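Local coordinates for RabGDI protein (Plasmodium falciparum 3D7, PDB 3P1W) that probably acts as a Rab GDP-dissociation inhibitor, keeping Rab GTPases in their GDP-bound form during vesicle transport, at residues Tyr124-Gln129 and Gln352-Arg357; Asn278-Val283 and Lys294-Glu299; Asn288-Ile293 and Asp304-Asp309. All blocks are in the same frame, centred on the assembly; numbering follows the deposited sequence. Where two conformers were deposited one is given.

Interaction 1: Tyr124-Gln129 and Gln352-Arg357; sequences YVYQHQ and QNQLNR
Gln127, near the end of strand 117-129, and Gln354, closing the short 3-10 turn 352-354, bring their CA atoms to 6.7 Å, and no backbone-to-backbone hydrogen bond joins the two segments. The gap is bridged by the Gln354 side chain. Its chain bends at chi2 (-72°), which swings CD toward the strand. His128 N donates to Gln354 OE1 at 2.9 Å in an almost straight bond, 174° at the hydrogen, with the donor lying above the carbonyl plane. The other end of the same amide serves His128 O: NE2 donates to a water that in turn donates to that carbonyl. Glutamine suits this place because one amide can take the N-H of a strand residue directly and reach its C=O through a water. A loop side chain thus takes the place of a strand beyond the Tyr126-Ile349 backbone pairing. OE1 also lies at the edge of the Tyr126 ring, 3.4 Å from CD2, while Gln354 CB packs 3.7 Å from that CD2. Beyond it, Leu355 CD2 approaches Tyr126 OH at 4.0 Å, crossing the tyrosine at about a right angle. The His128 imidazole turns elsewhere, bonding Glu137 through NE2. The 352-357 loop directly follows strand 346-350, which runs parallel beside 117-129, and strand 138-142 pairs with 117-129 in antiparallel fashion. Leu204 of helix 203-213 touches both Gln127 and Gln354.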
loop_
_atom_site.group_PDB
_atom_site.type_symbol
_atom_site.label_atom_id
_atom_site.label_comp_id
_atom_site.label_asym_id
_atom_site.label_seq_id
_atom_site.Cartn_x
_atom_site.Cartn_y
_atom_site.Cartn_z
ATOM N N TYR A 124 -10.047 -6.876 -9.008
ATOM C CA TYR A 124 -11.357 -7.437 -8.703
ATOM C C TYR A 124 -11.973 -6.673 -7.548
ATOM O O TYR A 124 -11.251 -6.113 -6.673
ATOM C CB TYR A 124 -11.273 -8.935 -8.351
ATOM C CG TYR A 124 -10.853 -9.757 -9.544
ATOM C CD1 TYR A 124 -11.798 -10.412 -10.316
ATOM C CD2 TYR A 124 -9.511 -9.802 -9.946
ATOM C CE1 TYR A 124 -11.429 -11.124 -11.448
ATOM C CE2 TYR A 124 -9.125 -10.509 -11.106
ATOM C CZ TYR A 124 -10.089 -11.148 -11.853
ATOM O OH TYR A 124 -9.740 -11.867 -12.989
ATOM N N VAL A 125 -13.304 -6.715 -7.500
ATOM C CA VAL A 125 -14.052 -6.145 -6.403
ATOM C C VAL A 125 -15.133 -7.144 -5.957
ATOM O O VAL A 125 -15.691 -7.883 -6.778
ATOM C CB VAL A 125 -14.648 -4.789 -6.785
ATOM C CG1 VAL A 125 -15.665 -4.915 -7.975
ATOM C CG2 VAL A 125 -15.275 -4.083 -5.556
ATOM N N TYR A 126 -15.417 -7.158 -4.656
ATOM C CA TYR A 126 -16.437 -8.069 -4.092
ATOM C C TYR A 126 -17.816 -7.419 -4.133
ATOM O O TYR A 126 -18.003 -6.291 -3.667
ATOM C CB TYR A 126 -16.031 -8.348 -2.657
ATOM C CG TYR A 126 -16.753 -9.431 -1.911
ATOM C CD1 TYR A 126 -16.084 -10.580 -1.539
ATOM C CD2 TYR A 126 -18.055 -9.249 -1.459
ATOM C CE1 TYR A 126 -16.701 -11.545 -0.783
ATOM C CE2 TYR A 126 -18.675 -10.208 -0.695
ATOM C CZ TYR A 126 -17.975 -11.358 -0.369
ATOM O OH TYR A 126 -18.571 -12.330 0.373
ATOM N N GLN A 127 -18.777 -8.140 -4.714
ATOM C CA GLN A 127 -20.173 -7.776 -4.704
ATOM C C GLN A 127 -20.940 -9.120 -4.760
ATOM O O GLN A 127 -20.942 -9.814 -5.778
ATOM C CB GLN A 127 -20.545 -6.880 -5.906
ATOM C CG GLN A 127 -21.989 -6.374 -5.829
ATOM C CD GLN A 127 -22.625 -6.062 -7.175
ATOM O OE1 GLN A 127 -23.485 -6.812 -7.662
ATOM N NE2 GLN A 127 -22.224 -4.944 -7.775
ATOM N N HIS A 128 -21.511 -9.506 -3.632
ATOM C CA HIS A 128 -22.207 -10.776 -3.544
ATOM C C HIS A 128 -23.490 -10.736 -4.389
ATOM O O HIS A 128 -24.291 -9.799 -4.296
ATOM C CB HIS A 128 -22.554 -11.085 -2.115
ATOM C CG HIS A 128 -23.155 -12.445 -1.920
ATOM N ND1 HIS A 128 -24.300 -12.651 -1.189
ATOM C CD2 HIS A 128 -22.772 -13.665 -2.372
ATOM C CE1 HIS A 128 -24.585 -13.943 -1.173
ATOM N NE2 HIS A 128 -23.663 -14.581 -1.871
ATOM N N GLN A 129 -23.643 -11.750 -5.221
ATOM C CA GLN A 129 -24.860 -11.927 -5.999
ATOM C C GLN A 129 -25.407 -13.292 -5.640
ATOM O O GLN A 129 -24.721 -14.311 -5.774
ATOM C CB GLN A 129 -24.530 -11.821 -7.478
ATOM C CG GLN A 129 -23.982 -10.424 -7.842
ATOM C CD GLN A 129 -23.495 -10.321 -9.269
ATOM O OE1 GLN A 129 -23.415 -11.321 -9.991
ATOM N NE2 GLN A 129 -23.180 -9.101 -9.694
ATOM N N GLN A 352 -16.440 -2.472 2.621
ATOM C CA GLN A 352 -16.859 -2.779 3.984
ATOM C C GLN A 352 -18.349 -3.168 4.130
ATOM O O GLN A 352 -18.686 -4.060 4.927
ATOM C CB GLN A 352 -16.478 -1.607 4.895
ATOM C CG GLN A 352 -17.211 -0.284 4.555
ATOM C CD GLN A 352 -16.566 0.904 5.186
ATOM O OE1 GLN A 352 -17.159 1.525 6.057
ATOM N NE2 GLN A 352 -15.337 1.218 4.783
ATOM N N ASN A 353 -19.230 -2.528 3.348
ATOM C CA ASN A 353 -20.676 -2.808 3.442
ATOM C C ASN A 353 -21.043 -4.222 2.993
ATOM O O ASN A 353 -22.113 -4.749 3.357
ATOM C CB ASN A 353 -21.529 -1.729 2.731
ATOM C CG ASN A 353 -21.310 -1.667 1.216
ATOM O OD1 ASN A 353 -20.404 -2.277 0.665
ATOM N ND2 ASN A 353 -22.172 -0.909 0.534
ATOM N N GLN A 354 -20.158 -4.833 2.199
ATOM C CA GLN A 354 -20.305 -6.226 1.777
ATOM C C GLN A 354 -20.113 -7.272 2.885
ATOM O O GLN A 354 -20.701 -8.376 2.844
ATOM C CB GLN A 354 -19.372 -6.525 0.595
ATOM C CG GLN A 354 -19.830 -5.906 -0.703
ATOM C CD GLN A 354 -21.062 -6.594 -1.286
ATOM O OE1 GLN A 354 -21.171 -7.845 -1.318
ATOM N NE2 GLN A 354 -21.976 -5.784 -1.796
ATOM N N LEU A 355 -19.347 -6.926 3.896
ATOM C CA LEU A 355 -19.125 -7.844 5.004
ATOM C C LEU A 355 -19.629 -7.256 6.312
ATOM O O LEU A 355 -19.193 -7.651 7.380
ATOM C CB LEU A 355 -17.649 -8.215 5.086
ATOM C CG LEU A 355 -17.122 -9.089 3.943
ATOM C CD1 LEU A 355 -15.617 -9.287 4.136
ATOM C CD2 LEU A 355 -17.850 -10.453 3.807
ATOM N N ASN A 356 -20.530 -6.282 6.224
ATOM C CA ASN A 356 -21.218 -5.722 7.408
ATOM C C ASN A 356 -20.286 -5.208 8.464
ATOM O O ASN A 356 -20.479 -5.441 9.665
ATOM C CB ASN A 356 -22.144 -6.758 8.040
ATOM C CG ASN A 356 -22.857 -7.539 7.033
ATOM O OD1 ASN A 356 -23.712 -7.017 6.336
ATOM N ND2 ASN A 356 -22.517 -8.809 6.930
ATOM N N ARG A 357 -19.273 -4.455 8.016
ATOM C CA ARG A 357 -18.215 -3.986 8.875
ATOM C C ARG A 357 -17.880 -2.550 8.517
ATOM O O ARG A 357 -18.485 -1.972 7.637
ATOM C CB ARG A 357 -16.981 -4.895 8.762
ATOM C CG ARG A 357 -16.385 -4.946 7.377
ATOM C CD ARG A 357 -15.281 -5.987 7.315
ATOM N NE ARG A 357 -14.072 -5.570 8.052
ATOM C CZ ARG A 357 -13.674 -6.098 9.214
ATOM N NH1 ARG A 357 -14.381 -7.037 9.837
ATOM N NH2 ARG A 357 -12.539 -5.692 9.761
HETATM O O HOH W 1 -24.102 -7.209 -3.058
#

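Interaction 2: Asn278-Val283 and Lys294-Glu299; sequences NVVDFV and KSSDGE
In Val280 CG1 stands anti to the carbonyl carbon (chi1 -53°), and in Ser296 OG lies between the backbone N and the carbonyl carbon (chi1 42°), which brings it to 3.4 Å from Asn278 CB. Val280 CG1 presses on Ser296 CB at 3.5 Å, closer than carbons usually approach, while CG2 rests against Ser295 O. The backbones form the open end of a beta hairpin, away from the turn that links strands 279-284 and 290-295. Val279 and Ser295 are an antiparallel non-hydrogen-bonded pair with CA atoms only 4.2 Å apart, and their side chains diverge. Beyond them Val280 and Asp281 both face Lys294, a classic beta bulge that shifts the register by one. Lys294 O receives Val280 N at 2.9 Å and, weakly, Asp281 N, while Lys294 N donates to Asp281 O at 3.0 Å. At the other end Ser296 N, 3.0 Å from Asn278 O, sits almost on the extension of that C=O bond, and the same oxygen takes a weak bond from Ser296 OG.

Past the ladder the chain reverses in a type I turn, Ser295 to Gly298. Serine suits its first position: OG accepts from Asp297 N, making an ST turn, and from Glu299 N, and donates to Glu299 OE2 at 2.6 Å. Glycine readily adopts the positive phi of Gly298. Val283 CG2 meets the aliphatic part of Lys294 at CG, leaving the ammonium to reach beyond the contact. Glu299 OE1 also makes a salt bridge to Lys277. The hairpin of strands 279-284 and 290-295 continues antiparallel into strand 300-303, a three-stranded meander, and Val279 and Phe282 lean on Leu26 of strand 20-26.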
loop_
_atom_site.group_PDB
_atom_site.type_symbol
_atom_site.label_atom_id
_atom_site.label_comp_id
_atom_site.label_asym_id
_atom_site.label_seq_id
_atom_site.Cartn_x
_atom_site.Cartn_y
_atom_site.Cartn_z
ATOM N N ASN A 278 22.407 -1.046 17.036
ATOM C CA ASN A 278 21.428 -0.926 18.112
ATOM C C ASN A 278 21.462 0.419 18.854
ATOM O O ASN A 278 22.277 0.647 19.748
ATOM C CB ASN A 278 21.571 -2.076 19.108
ATOM C CG ASN A 278 20.345 -2.221 20.010
ATOM O OD1 ASN A 278 19.192 -2.014 19.576
ATOM N ND2 ASN A 278 20.582 -2.580 21.265
ATOM N N VAL A 279 20.543 1.288 18.478
ATOM C CA VAL A 279 20.377 2.575 19.122
ATOM C C VAL A 279 19.796 2.355 20.511
ATOM O O VAL A 279 18.842 1.586 20.677
ATOM C CB VAL A 279 19.470 3.464 18.259
ATOM C CG1 VAL A 279 19.220 4.808 18.915
ATOM C CG2 VAL A 279 20.108 3.639 16.899
ATOM N N VAL A 280 20.411 2.968 21.515
ATOM C CA VAL A 280 19.927 2.845 22.888
ATOM C C VAL A 280 19.494 4.182 23.505
ATOM O O VAL A 280 18.999 4.185 24.647
ATOM C CB VAL A 280 20.956 2.129 23.813
ATOM C CG1 VAL A 280 21.362 0.775 23.195
ATOM C CG2 VAL A 280 22.186 3.010 24.113
ATOM N N ASP A 281 19.659 5.294 22.768
ATOM C CA ASP A 281 19.241 6.618 23.247
ATOM C C ASP A 281 19.195 7.729 22.183
ATOM O O ASP A 281 19.964 7.725 21.198
ATOM C CB ASP A 281 20.144 7.072 24.387
ATOM C CG ASP A 281 19.837 6.365 25.697
ATOM O OD1 ASP A 281 18.628 6.255 26.051
ATOM O OD2 ASP A 281 20.807 5.917 26.354
ATOM N N PHE A 282 18.271 8.665 22.401
ATOM C CA PHE A 282 18.300 9.959 21.760
ATOM C C PHE A 282 19.030 10.930 22.674
ATOM O O PHE A 282 18.922 10.830 23.895
ATOM C CB PHE A 282 16.886 10.476 21.534
ATOM C CG PHE A 282 16.107 9.694 20.514
ATOM C CD1 PHE A 282 16.157 10.037 19.173
ATOM C CD2 PHE A 282 15.337 8.619 20.890
ATOM C CE1 PHE A 282 15.432 9.323 18.219
ATOM C CE2 PHE A 282 14.605 7.904 19.942
ATOM C CZ PHE A 282 14.666 8.254 18.608
ATOM N N VAL A 283 19.772 11.855 22.078
ATOM C CA VAL A 283 20.354 12.975 22.799
ATOM C C VAL A 283 19.502 14.206 22.492
ATOM O O VAL A 283 19.181 14.472 21.325
ATOM C CB VAL A 283 21.821 13.203 22.378
ATOM C CG1 VAL A 283 22.487 14.277 23.262
ATOM C CG2 VAL A 283 22.601 11.881 22.424
ATOM N N LYS A 294 22.801 7.639 20.222
ATOM C CA LYS A 294 23.868 6.811 20.792
ATOM C C LYS A 294 23.511 5.349 20.634
ATOM O O LYS A 294 22.327 5.000 20.638
ATOM C CB LYS A 294 24.048 7.074 22.288
ATOM C CG LYS A 294 24.526 8.452 22.671
ATOM C CD LYS A 294 24.586 8.615 24.198
ATOM C CE LYS A 294 25.603 7.657 24.848
ATOM N NZ LYS A 294 26.043 8.118 26.207
ATOM N N SER A 295 24.529 4.491 20.563
ATOM C CA SER A 295 24.307 3.046 20.418
ATOM C C SER A 295 24.777 2.281 21.662
ATOM O O SER A 295 25.342 2.863 22.573
ATOM C CB SER A 295 25.028 2.517 19.177
ATOM O OG SER A 295 26.412 2.339 19.422
ATOM N N SER A 296 24.524 0.970 21.691
ATOM C CA SER A 296 24.995 0.100 22.783
ATOM C C SER A 296 26.486 -0.201 22.664
ATOM O O SER A 296 27.111 -0.662 23.618
ATOM C CB SER A 296 24.196 -1.218 22.805
ATOM O OG SER A 296 23.990 -1.719 21.491
ATOM N N ASP A 297 27.043 0.065 21.483
ATOM C CA ASP A 297 28.454 -0.157 21.197
ATOM C C ASP A 297 29.254 1.144 21.304
ATOM O O ASP A 297 30.353 1.263 20.735
ATOM C CB ASP A 297 28.600 -0.781 19.800
ATOM C CG ASP A 297 27.964 -2.153 19.714
ATOM O OD1 ASP A 297 28.163 -2.957 20.649
ATOM O OD2 ASP A 297 27.265 -2.436 18.725
ATOM N N GLY A 298 28.723 2.110 22.052
ATOM C CA GLY A 298 29.451 3.346 22.353
ATOM C C GLY A 298 29.718 4.220 21.140
ATOM O O GLY A 298 30.756 4.893 21.071
ATOM N N GLU A 299 28.805 4.181 20.163
ATOM C CA GLU A 299 28.883 5.062 19.004
ATOM C C GLU A 299 27.978 6.254 19.254
ATOM O O GLU A 299 26.911 6.109 19.839
ATOM C CB GLU A 299 28.451 4.340 17.731
ATOM C CG GLU A 299 29.275 3.097 17.415
ATOM C CD GLU A 299 28.495 2.057 16.631
ATOM O OE1 GLU A 299 28.967 1.686 15.538
ATOM O OE2 GLU A 299 27.415 1.616 17.108
#

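Interaction 3: Asn288-Ile293 and Asp304-Asp309; sequences NKVCGI and DKVICD
Val290 overlaps Val306 with one methyl, CG2 meeting CG2 at 3.9 Å, and the two side chains cross at about a right angle. The chi1 of Val290 (74°) puts CG2 anti to its backbone N and leaves CG1 between N and the carbonyl carbon. From there CG1 faces the opposite backbone, 4.1 Å from Asp304 O and 4.2 Å from Lys305 CA. Ile293, three residues further along, adds a looser touch, its CG2 4.5 Å from Val306 CG2. The same Val306 methyl thus lies near both Val290 and Ile293.

The strands are not paired here. The short segments 290-293 and 305-308 approach to 7.1 Å between axes and run at 63° to one another, and no direct hydrogen bond joins them. A water lies between Val290 O and Asp304 O, but its very short distance to Val290 O makes that link doubtful. The chain turns a corner at Asp304, which separates strand 300-303 of the meander from strand 305-308, paired in parallel with 20-26 and 427-429. This antiparallel meander packed on a parallel sheet is as in the FAD-binding, glutathione-reductase type of Rossmann-like fold, to which GDIs are related. Phe282 of strand 279-284 touches Val290, Ile293 and Val306, adding to the apolar patch.

Branched aliphatic residues suit such an interior, where compact side chains fill the angle between two layers. With dispersion forces and burial of apolar surface doing most of the work, the contact sets few demands on direction, and the strands can meet at a wide angle.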
loop_
_atom_site.group_PDB
_atom_site.type_symbol
_atom_site.label_atom_id
_atom_site.label_comp_id
_atom_site.label_asym_id
_atom_site.label_seq_id
_atom_site.Cartn_x
_atom_site.Cartn_y
_atom_site.Cartn_z
ATOM N N ASN A 288 14.945 20.586 24.515
ATOM C CA ASN A 288 14.331 19.277 24.293
ATOM C C ASN A 288 14.130 18.934 22.810
ATOM O O ASN A 288 13.184 18.230 22.448
ATOM C CB ASN A 288 13.011 19.157 25.070
ATOM C CG ASN A 288 13.208 19.253 26.567
ATOM O OD1 ASN A 288 14.232 18.838 27.098
ATOM N ND2 ASN A 288 12.225 19.822 27.257
ATOM N N LYS A 289 15.030 19.421 21.959
ATOM C CA LYS A 289 15.025 19.071 20.537
ATOM C C LYS A 289 16.139 18.070 20.279
ATOM O O LYS A 289 17.218 18.154 20.886
ATOM C CB LYS A 289 15.244 20.293 19.660
ATOM C CG LYS A 289 14.216 21.396 19.846
ATOM C CD LYS A 289 14.255 22.387 18.679
ATOM C CE LYS A 289 13.753 23.761 19.093
ATOM N NZ LYS A 289 13.203 24.506 17.934
ATOM N N VAL A 290 15.891 17.131 19.373
ATOM C CA VAL A 290 16.880 16.097 19.103
ATOM C C VAL A 290 18.165 16.742 18.570
ATOM O O VAL A 290 18.121 17.685 17.779
ATOM C CB VAL A 290 16.362 15.006 18.134
ATOM C CG1 VAL A 290 16.295 15.522 16.684
ATOM C CG2 VAL A 290 17.241 13.753 18.235
ATOM N N CYS A 291 19.304 16.268 19.063
ATOM C CA CYS A 291 20.603 16.725 18.566
ATOM C C CYS A 291 21.546 15.558 18.286
ATOM O O CYS A 291 22.584 15.752 17.672
ATOM C CB CYS A 291 21.231 17.737 19.531
ATOM S SG CYS A 291 21.674 17.076 21.124
ATOM N N GLY A 292 21.189 14.336 18.688
ATOM C CA GLY A 292 22.018 13.177 18.344
ATOM C C GLY A 292 21.426 11.829 18.713
ATOM O O GLY A 292 20.302 11.761 19.219
ATOM N N ILE A 293 22.187 10.764 18.448
ATOM C CA ILE A 293 21.807 9.382 18.838
ATOM C C ILE A 293 23.028 8.587 19.317
ATOM O O ILE A 293 24.161 8.845 18.879
ATOM C CB ILE A 293 21.129 8.609 17.686
ATOM C CG1 ILE A 293 22.044 8.534 16.467
ATOM C CG2 ILE A 293 19.759 9.243 17.291
ATOM C CD1 ILE A 293 22.188 7.150 15.929
ATOM N N ASP A 304 20.396 17.121 13.070
ATOM C CA ASP A 304 19.404 18.194 13.204
ATOM C C ASP A 304 17.983 17.624 13.193
ATOM O O ASP A 304 17.066 18.228 13.761
ATOM C CB ASP A 304 19.562 19.213 12.065
ATOM C CG ASP A 304 20.921 19.894 12.078
ATOM O OD1 ASP A 304 21.459 20.139 13.178
ATOM O OD2 ASP A 304 21.452 20.176 10.990
ATOM N N LYS A 305 17.805 16.479 12.537
ATOM C CA LYS A 305 16.505 15.808 12.499
ATOM C C LYS A 305 16.646 14.308 12.516
ATOM O O LYS A 305 17.667 13.758 12.100
ATOM C CB LYS A 305 15.717 16.229 11.241
ATOM C CG LYS A 305 15.533 17.763 11.099
ATOM C CD LYS A 305 14.751 18.143 9.856
ATOM C CE LYS A 305 14.767 19.643 9.568
ATOM N NZ LYS A 305 14.367 20.504 10.732
ATOM N N VAL A 306 15.573 13.638 12.945
ATOM C CA VAL A 306 15.506 12.198 12.881
ATOM C C VAL A 306 14.199 11.802 12.168
ATOM O O VAL A 306 13.171 12.447 12.352
ATOM C CB VAL A 306 15.527 11.570 14.297
ATOM C CG1 VAL A 306 15.136 10.083 14.276
ATOM C CG2 VAL A 306 16.885 11.729 14.949
ATOM N N ILE A 307 14.264 10.756 11.350
ATOM C CA ILE A 307 13.042 10.094 10.819
ATOM C C ILE A 307 13.107 8.681 11.297
ATOM O O ILE A 307 14.148 8.033 11.162
ATOM C CB ILE A 307 12.984 10.131 9.282
ATOM C CG1 ILE A 307 12.922 11.564 8.766
ATOM C CG2 ILE A 307 11.750 9.338 8.755
ATOM C CD1 ILE A 307 13.352 11.679 7.277
ATOM N N CYS A 308 12.021 8.164 11.870
ATOM C CA CYS A 308 12.053 6.799 12.325
ATOM C C CYS A 308 10.679 6.185 12.331
ATOM O O CYS A 308 9.686 6.887 12.273
ATOM C CB CYS A 308 12.658 6.725 13.723
ATOM S SG CYS A 308 11.732 7.554 15.031
ATOM N N ASP A 309 10.641 4.869 12.405
ATOM C CA ASP A 309 9.358 4.178 12.586
ATOM C C ASP A 309 8.989 4.120 14.079
ATOM O O ASP A 309 9.826 4.424 14.941
ATOM C CB ASP A 309 9.387 2.827 11.879
ATOM C CG ASP A 309 10.222 1.792 12.573
ATOM O OD1 ASP A 309 9.811 1.281 13.634
ATOM O OD2 ASP A 309 11.242 1.412 11.988
HETATM O O HOH W 2 16.730 19.306 16.493
#

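Interactions 2 and 3 are neighbours, their centres about 12 Å apart, and both use strand 290-295; interaction 1 lies on the opposite side of the chain's centre, about 49 Å and 44 Å from their centres. Interaction 2 is a surface contact built on hairpin backbone bonds, whereas interaction 3 is buried, and apolar methyls take the place of direct hydrogen bonds. They touch through Val283, whose N and O probably bond Gly292 and Cys291, so the ladder continues from one into the other. Interaction 1, partly buried in a different sheet, stands between these chemistries: a single polar side chain takes one strand N-H directly and reaches the C=O of the same residue through water.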